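PDB 2CYJ: uncharacterized protein from Pyrococcus horikoshii, which is of unknown function but belongs to the DUF498 (Mth938-like) family and has a mixed alpha/beta fold. Local coordinates for residues A[22-25]-A[29-32]; A[51-56]-A[81-86]. All coordinates share one frame; numbering follows the deposited sequence.

Interaction 1 (A[22-25]-A[29-32])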
ATOM      1  N   ILE A  22      -1.803  -4.288   4.583  1.00  2.48           N
ATOM      2  CA  ILE A  22      -1.109  -5.255   3.746  1.00  3.22           C
ATOM      3  C   ILE A  22      -0.333  -4.602   2.619  1.00  3.96           C
ATOM      4  O   ILE A  22      -0.543  -3.432   2.283  1.00  4.61           O
ATOM      5  CB  ILE A  22      -2.091  -6.280   3.096  1.00  3.77           C
ATOM      6  CG1 ILE A  22      -3.147  -5.558   2.248  1.00  6.01           C
ATOM      7  CG2 ILE A  22      -2.754  -7.126   4.183  1.00  7.26           C
ATOM      8  CD1 ILE A  22      -4.046  -6.506   1.446  1.00  8.07           C
ATOM      9  N   VAL A  23       0.580  -5.390   2.061  1.00  3.86           N
ATOM     10  CA  VAL A  23       1.390  -5.006   0.923  1.00  3.08           C
ATOM     11  C   VAL A  23       1.102  -6.050  -0.156  1.00  4.29           C
ATOM     12  O   VAL A  23       1.174  -7.256   0.096  1.00  4.38           O
ATOM     13  CB  VAL A  23       2.900  -5.012   1.264  1.00  4.15           C
ATOM     14  CG1 VAL A  23       3.726  -4.688   0.024  1.00  5.37           C
ATOM     15  CG2 VAL A  23       3.178  -3.993   2.351  1.00  5.74           C
ATOM     16  N   ILE A  24       0.715  -5.587  -1.338  1.00  4.44           N
ATOM     17  CA  ILE A  24       0.439  -6.475  -2.455  1.00  3.45           C
ATOM     18  C   ILE A  24       1.550  -6.218  -3.469  1.00  3.69           C
ATOM     19  O   ILE A  24       1.687  -5.105  -3.991  1.00  3.99           O
ATOM     20  CB  ILE A  24      -0.926  -6.174  -3.107  1.00  4.42           C
ATOM     21  CG1 ILE A  24      -2.043  -6.304  -2.063  1.00  4.55           C
ATOM     22  CG2 ILE A  24      -1.160  -7.125  -4.273  1.00  6.19           C
ATOM     23  CD1 ILE A  24      -3.384  -5.717  -2.505  1.00  6.72           C
ATOM     24  N   TYR A  25       2.364  -7.238  -3.711  1.00  4.54           N
ATOM     25  CA  TYR A  25       3.465  -7.141  -4.659  1.00  4.81           C
ATOM     26  C   TYR A  25       2.979  -7.307  -6.094  1.00  5.19           C
ATOM     27  O   TYR A  25       1.900  -7.838  -6.333  1.00  5.19           O
ATOM     28  CB  TYR A  25       4.510  -8.201  -4.309  1.00  5.52           C
ATOM     29  CG  TYR A  25       5.197  -7.875  -3.008  1.00  8.68           C
ATOM     30  CD1 TYR A  25       6.280  -7.001  -2.987  1.00  8.28           C
ATOM     31  CD2 TYR A  25       4.710  -8.357  -1.789  1.00  6.13           C
ATOM     32  CE1 TYR A  25       6.864  -6.605  -1.800  1.00  9.62           C
ATOM     33  CE2 TYR A  25       5.296  -7.956  -0.576  1.00  9.21           C
ATOM     34  CZ  TYR A  25       6.375  -7.076  -0.603  1.00  9.49           C
ATOM     35  OH  TYR A  25       6.976  -6.647   0.559  1.00 13.48           O
ATOM     36  N   ARG A  29       1.668 -11.560  -4.745  1.00  6.49           N
ATOM     37  CA  ARG A  29       1.979 -12.069  -3.412  1.00  6.55           C
ATOM     38  C   ARG A  29       1.509 -11.008  -2.419  1.00  6.09           C
ATOM     39  O   ARG A  29       1.633  -9.807  -2.673  1.00  6.04           O
ATOM     40  CB  ARG A  29       3.482 -12.286  -3.257  1.00 10.28           C
ATOM     41  CG  ARG A  29       4.000 -13.465  -4.053  1.00 18.96           C
ATOM     42  CD  ARG A  29       5.510 -13.542  -4.013  1.00 21.50           C
ATOM     43  NE  ARG A  29       5.991 -14.595  -4.898  1.00 30.56           N
ATOM     44  CZ  ARG A  29       7.265 -14.759  -5.246  1.00 34.90           C
ATOM     45  NH1 ARG A  29       8.193 -13.936  -4.781  1.00 40.79           N
ATOM     46  NH2 ARG A  29       7.604 -15.746  -6.064  1.00 38.78           N
ATOM     47  N   ILE A  30       0.959 -11.454  -1.297  1.00  6.57           N
ATOM     48  CA  ILE A  30       0.471 -10.541  -0.270  1.00  7.91           C
ATOM     49  C   ILE A  30       1.199 -10.784   1.046  1.00 10.89           C
ATOM     50  O   ILE A  30       1.382 -11.932   1.461  1.00 11.72           O
ATOM     51  CB  ILE A  30      -1.044 -10.724  -0.023  1.00  7.05           C
ATOM     52  CG1 ILE A  30      -1.823 -10.479  -1.318  1.00 10.32           C
ATOM     53  CG2 ILE A  30      -1.514  -9.766   1.070  1.00 11.00           C
ATOM     54  CD1 ILE A  30      -3.310 -10.753  -1.188  1.00 12.04           C
ATOM     55  N   GLU A  31       1.631  -9.704   1.690  1.00  6.03           N
ATOM     56  CA  GLU A  31       2.303  -9.793   2.984  1.00  6.89           C
ATOM     57  C   GLU A  31       1.717  -8.745   3.914  1.00  8.09           C
ATOM     58  O   GLU A  31       1.095  -7.775   3.473  1.00  5.95           O
ATOM     59  CB  GLU A  31       3.799  -9.501   2.873  1.00  8.51           C
ATOM     60  CG  GLU A  31       4.645 -10.549   2.191  1.00 15.18           C
ATOM     61  CD  GLU A  31       6.109 -10.378   2.550  1.00 25.36           C
ATOM     62  OE1 GLU A  31       6.384  -9.962   3.695  1.00 31.89           O
ATOM     63  OE2 GLU A  31       6.983 -10.667   1.707  1.00 34.17           O
ATOM     64  N   ARG A  32       1.929  -8.925   5.210  1.00  6.05           N
ATOM     65  CA  ARG A  32       1.434  -7.946   6.156  1.00  6.56           C
ATOM     66  C   ARG A  32       2.311  -6.695   6.040  1.00  5.75           C
ATOM     67  O   ARG A  32       3.500  -6.776   5.714  1.00  7.30           O
ATOM     68  CB  ARG A  32       1.495  -8.499   7.588  1.00  9.63           C
ATOM     69  CG  ARG A  32       2.898  -8.741   8.113  1.00 12.72           C
ATOM     70  CD  ARG A  32       2.881  -9.106   9.600  1.00 12.34           C
ATOM     71  NE  ARG A  32       2.519  -7.966  10.434  1.00 11.41           N
ATOM     72  CZ  ARG A  32       3.374  -7.032  10.847  1.00  7.20           C
ATOM     73  NH1 ARG A  32       4.659  -7.091  10.516  1.00 10.16           N
ATOM     74  NH2 ARG A  32       2.935  -6.025  11.586  1.00  8.87           N
TER

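Interaction 2 (A[51-56]-A[81-86])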
ATOM      1  N   GLU A  51      12.536   3.962   5.749  1.00  6.87           N
ATOM      2  CA  GLU A  51      13.032   2.724   6.332  1.00  6.67           C
ATOM      3  C   GLU A  51      12.008   1.615   6.131  1.00  6.46           C
ATOM      4  O   GLU A  51      12.368   0.454   5.923  1.00  9.27           O
ATOM      5  CB  GLU A  51      13.312   2.901   7.827  1.00  8.21           C
ATOM      6  CG  GLU A  51      14.512   3.796   8.139  1.00 19.47           C
ATOM      7  CD  GLU A  51      14.195   5.292   8.127  1.00 24.88           C
ATOM      8  OE1 GLU A  51      13.045   5.684   7.832  1.00 22.13           O
ATOM      9  OE2 GLU A  51      15.114   6.084   8.424  1.00 27.09           O
ATOM     10  N   GLU A  52      10.726   1.966   6.201  1.00  5.33           N
ATOM     11  CA  GLU A  52       9.696   0.965   5.998  1.00  4.24           C
ATOM     12  C   GLU A  52       9.546   0.652   4.508  1.00  4.81           C
ATOM     13  O   GLU A  52       9.537  -0.513   4.113  1.00  5.40           O
ATOM     14  CB  GLU A  52       8.335   1.418   6.558  1.00  4.48           C
ATOM     15  CG  GLU A  52       7.262   0.329   6.360  1.00  5.34           C
ATOM     16  CD  GLU A  52       5.840   0.743   6.700  1.00  6.26           C
ATOM     17  OE1 GLU A  52       4.913   0.023   6.264  1.00  6.56           O
ATOM     18  OE2 GLU A  52       5.639   1.760   7.393  1.00  7.46           O
ATOM     19  N   LEU A  53       9.428   1.687   3.678  1.00  5.64           N
ATOM     20  CA  LEU A  53       9.246   1.467   2.247  1.00  5.70           C
ATOM     21  C   LEU A  53      10.340   0.616   1.603  1.00  5.69           C
ATOM     22  O   LEU A  53      10.068  -0.205   0.730  1.00  4.63           O
ATOM     23  CB  LEU A  53       9.131   2.809   1.515  1.00  5.00           C
ATOM     24  CG  LEU A  53       8.906   2.772   0.000  1.00  4.63           C
ATOM     25  CD1 LEU A  53       7.679   1.917  -0.340  1.00  7.94           C
ATOM     26  CD2 LEU A  53       8.727   4.192  -0.503  1.00  7.71           C
ATOM     27  N   GLU A  54      11.578   0.801   2.034  1.00  4.85           N
ATOM     28  CA  GLU A  54      12.683   0.046   1.469  1.00  4.83           C
ATOM     29  C   GLU A  54      12.494  -1.458   1.629  1.00  6.69           C
ATOM     30  O   GLU A  54      12.964  -2.230   0.793  1.00  5.52           O
ATOM     31  CB  GLU A  54      13.999   0.502   2.119  1.00  4.59           C
ATOM     32  CG  GLU A  54      15.276  -0.095   1.516  1.00  7.24           C
ATOM     33  CD  GLU A  54      15.659  -1.445   2.104  1.00  7.86           C
ATOM     34  OE1 GLU A  54      15.140  -1.811   3.181  1.00  9.91           O
ATOM     35  OE2 GLU A  54      16.504  -2.136   1.492  1.00  6.93           O
ATOM     36  N   LYS A  55      11.800  -1.877   2.688  1.00  4.88           N
ATOM     37  CA  LYS A  55      11.568  -3.305   2.916  1.00  4.70           C
ATOM     38  C   LYS A  55      10.665  -3.918   1.852  1.00  4.27           C
ATOM     39  O   LYS A  55      10.642  -5.136   1.691  1.00  6.97           O
ATOM     40  CB  LYS A  55      10.926  -3.566   4.289  1.00  6.27           C
ATOM     41  CG  LYS A  55      11.707  -3.065   5.491  1.00  8.31           C
ATOM     42  CD  LYS A  55      13.074  -3.713   5.566  1.00 13.35           C
ATOM     43  CE  LYS A  55      13.809  -3.262   6.809  1.00 17.08           C
ATOM     44  NZ  LYS A  55      15.110  -3.962   6.950  1.00 23.97           N
ATOM     45  N   TYR A  56       9.934  -3.082   1.115  1.00  4.76           N
ATOM     46  CA  TYR A  56       9.014  -3.587   0.102  1.00  5.97           C
ATOM     47  C   TYR A  56       9.598  -3.566  -1.294  1.00  6.66           C
ATOM     48  O   TYR A  56       8.913  -3.921  -2.252  1.00  7.43           O
ATOM     49  CB  TYR A  56       7.712  -2.785   0.127  1.00  6.46           C
ATOM     50  CG  TYR A  56       7.111  -2.685   1.506  1.00  3.98           C
ATOM     51  CD1 TYR A  56       6.526  -1.502   1.943  1.00  4.73           C
ATOM     52  CD2 TYR A  56       7.177  -3.757   2.398  1.00  5.30           C
ATOM     53  CE1 TYR A  56       6.024  -1.378   3.246  1.00  5.49           C
ATOM     54  CE2 TYR A  56       6.673  -3.644   3.700  1.00  4.95           C
ATOM     55  CZ  TYR A  56       6.104  -2.451   4.112  1.00  5.15           C
ATOM     56  OH  TYR A  56       5.616  -2.328   5.388  1.00  6.88           O
ATOM     57  N   LYS A  81       9.014   9.327  -0.838  1.00 10.77           N
ATOM     58  CA  LYS A  81       8.712   9.647  -2.222  1.00  9.51           C
ATOM     59  C   LYS A  81       9.998   9.733  -3.036  1.00 10.36           C
ATOM     60  O   LYS A  81      10.027   9.343  -4.203  1.00 10.81           O
ATOM     61  CB  LYS A  81       7.915  10.955  -2.308  1.00 12.49           C
ATOM     62  CG  LYS A  81       6.472  10.785  -1.835  1.00 16.22           C
ATOM     63  CD  LYS A  81       5.628  12.037  -2.006  1.00 23.10           C
ATOM     64  CE  LYS A  81       5.987  13.097  -0.981  1.00 23.61           C
ATOM     65  NZ  LYS A  81       4.938  14.157  -0.882  1.00 29.97           N
ATOM     66  N   LYS A  82      11.066  10.223  -2.413  1.00 10.67           N
ATOM     67  CA  LYS A  82      12.351  10.344  -3.099  1.00 14.85           C
ATOM     68  C   LYS A  82      12.871   8.965  -3.514  1.00 13.72           C
ATOM     69  O   LYS A  82      13.447   8.793  -4.590  1.00 14.48           O
ATOM     70  CB  LYS A  82      13.367  11.021  -2.175  1.00 17.32           C
ATOM     71  CG  LYS A  82      14.727  11.287  -2.808  1.00 21.62           C
ATOM     72  CD  LYS A  82      14.686  12.498  -3.722  1.00 29.59           C
ATOM     73  CE  LYS A  82      16.073  12.821  -4.258  1.00 31.25           C
ATOM     74  NZ  LYS A  82      16.067  14.042  -5.108  1.00 35.10           N
ATOM     75  N   LEU A  83      12.659   7.983  -2.648  1.00 10.35           N
ATOM     76  CA  LEU A  83      13.102   6.619  -2.892  1.00 12.85           C
ATOM     77  C   LEU A  83      12.496   6.051  -4.179  1.00 13.31           C
ATOM     78  O   LEU A  83      13.136   5.257  -4.872  1.00 15.99           O
ATOM     79  CB  LEU A  83      12.725   5.758  -1.680  1.00 13.79           C
ATOM     80  CG  LEU A  83      13.370   4.390  -1.483  1.00 19.63           C
ATOM     81  CD1 LEU A  83      14.889   4.504  -1.585  1.00 23.32           C
ATOM     82  CD2 LEU A  83      12.961   3.856  -0.113  1.00 17.91           C
ATOM     83  N   VAL A  84      11.276   6.472  -4.508  1.00 12.16           N
ATOM     84  CA  VAL A  84      10.590   5.999  -5.711  1.00 11.87           C
ATOM     85  C   VAL A  84      10.250   7.131  -6.682  1.00 12.03           C
ATOM     86  O   VAL A  84       9.258   7.070  -7.408  1.00 10.96           O
ATOM     87  CB  VAL A  84       9.291   5.244  -5.334  1.00 10.66           C
ATOM     88  CG1 VAL A  84       9.643   3.942  -4.626  1.00 13.09           C
ATOM     89  CG2 VAL A  84       8.426   6.105  -4.434  1.00 10.86           C
ATOM     90  N   GLU A  85      11.096   8.153  -6.706  1.00 13.11           N
ATOM     91  CA  GLU A  85      10.871   9.301  -7.568  1.00 12.66           C
ATOM     92  C   GLU A  85      10.893   8.949  -9.062  1.00  7.74           C
ATOM     93  O   GLU A  85      10.376   9.703  -9.882  1.00 10.53           O
ATOM     94  CB  GLU A  85      11.898  10.395  -7.242  1.00 13.84           C
ATOM     95  CG  GLU A  85      13.321  10.042  -7.603  1.00 11.35           C
ATOM     96  CD  GLU A  85      14.305  11.151  -7.261  1.00 23.03           C
ATOM     97  OE1 GLU A  85      13.882  12.322  -7.191  1.00 28.38           O
ATOM     98  OE2 GLU A  85      15.505  10.848  -7.081  1.00 23.95           O
ATOM     99  N   ASP A  86      11.464   7.800  -9.410  1.00 10.42           N
ATOM    100  CA  ASP A  86      11.519   7.368 -10.808  1.00 10.25           C
ATOM    101  C   ASP A  86      10.317   6.512 -11.193  1.00 12.53           C
ATOM    102  O   ASP A  86      10.234   6.010 -12.314  1.00 16.23           O
ATOM    103  CB  ASP A  86      12.817   6.588 -11.071  1.00 10.64           C
ATOM    104  CG  ASP A  86      12.929   5.329 -10.231  1.00 15.86           C
ATOM    105  OD1 ASP A  86      12.426   5.322  -9.086  1.00 14.14           O
ATOM    106  OD2 ASP A  86      13.538   4.348 -10.706  1.00 22.92           O
TER

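Interaction 1 (A[22-25]-A[29-32])
Val23 and Glu31 form the hydrogen-bonded pair of an antiparallel beta hairpin. Val23 N gives its hydrogen to Glu31 O at 2.8 Å, and Glu31 N returns one to Val23 O at 3.0 Å. Toward the turn a third straight bond, Tyr25 N to Arg29 O at 2.9 Å, ties the strands just beyond the last bridge.

The apolar contacts divide between the two sides of the hairpin. On one, Ile24 CG1 meets Ile30 CG1 at 4.2 Å, while Ile22 brings CB and CD1 to the CG2 methyl of Ile30. On the other, Val23 CG1 sits 3.6 Å above the Tyr25 ring plane, toward the rim. With CG beside its own backbone N (chi1 -69°), Tyr25 brings its ring alongside the neighbouring strand, Arg29 O at its edge and CE2 3.8 Å from Glu31 CG, which approaches obliquely. Replacing Tyr25 by an alanine would probably strip Glu31 CG of its ring contact and uncover one side of Val23, which would still lean on Tyr56.

Strand 30-32 edges the five-stranded mixed sheet, strand 22-24 pairs next with strand 110-115, and Ile13 of strand 10-13 packs on all three isoleucines.

Interaction 2 (A[51-56]-A[81-86])
Leu83, in helix 78-83, reaches across to helix 50-54 with one methyl, CD2, which sits 4.2 Å from Leu53 CG and touches Glu54 as well. Leu83 has CG anti to the backbone N (chi1 -164°), which carries the branch toward the other helix. There it runs past the Leu53 side chain in the opposite direction, and CD2 comes within 4.0 Å of Glu54 N and 4.2 Å of Glu54 CB. The carboxylate of Glu54 turns away, the chain bending at chi2 (-86°), so that only its backbone and CB take part.

Val84, next in sequence, adds a second apolar touch: its CG1 lies 4.2 Å from Leu53 CD2. Leu53 thus offers CG to Leu83 and a methyl to Val84. Leu53 also packs on Ile113 of strand 110-115, and Val84 on Val89 and Phe61. One residue further on, Glu85 OE1 takes a weak salt bridge from Lys82 NZ at 3.5 Å, within its own segment.

The interface between the two segments is small, 164 Å² in all. It is apolar packing of Leu53, Leu83 and Val84, with Leu83 CD2 also resting on the backbone and CB of Glu54. With neither a polar bond nor a charge pair across it, the contact joins the segments by shape and by burying apolar surface, without directional bonds.

The two contacts touch mainly through Tyr56, in the segment 51-56, which lays its backbone O 3.4 Å from Tyr25 CE1 and its ring against Val23 CG2. Interaction 1 joins adjacent strands at the edge of the mixed sheet by directional backbone bonds, with Ile24 and Ile30 on one face and Val23 and Glu31 on the other; 22-25 is buried, while Arg29, Glu31 and Arg32 are exposed. Interaction 2 joins segments on helices 50-54 and 78-83, with Leu53 and Val84 buried and Leu83 and Glu54 exposed, and holds by packing alone over less than half the area. Both rest on strand 110-115, through Ile114 and Leu111 for the hairpin and Ile113 for 51-56.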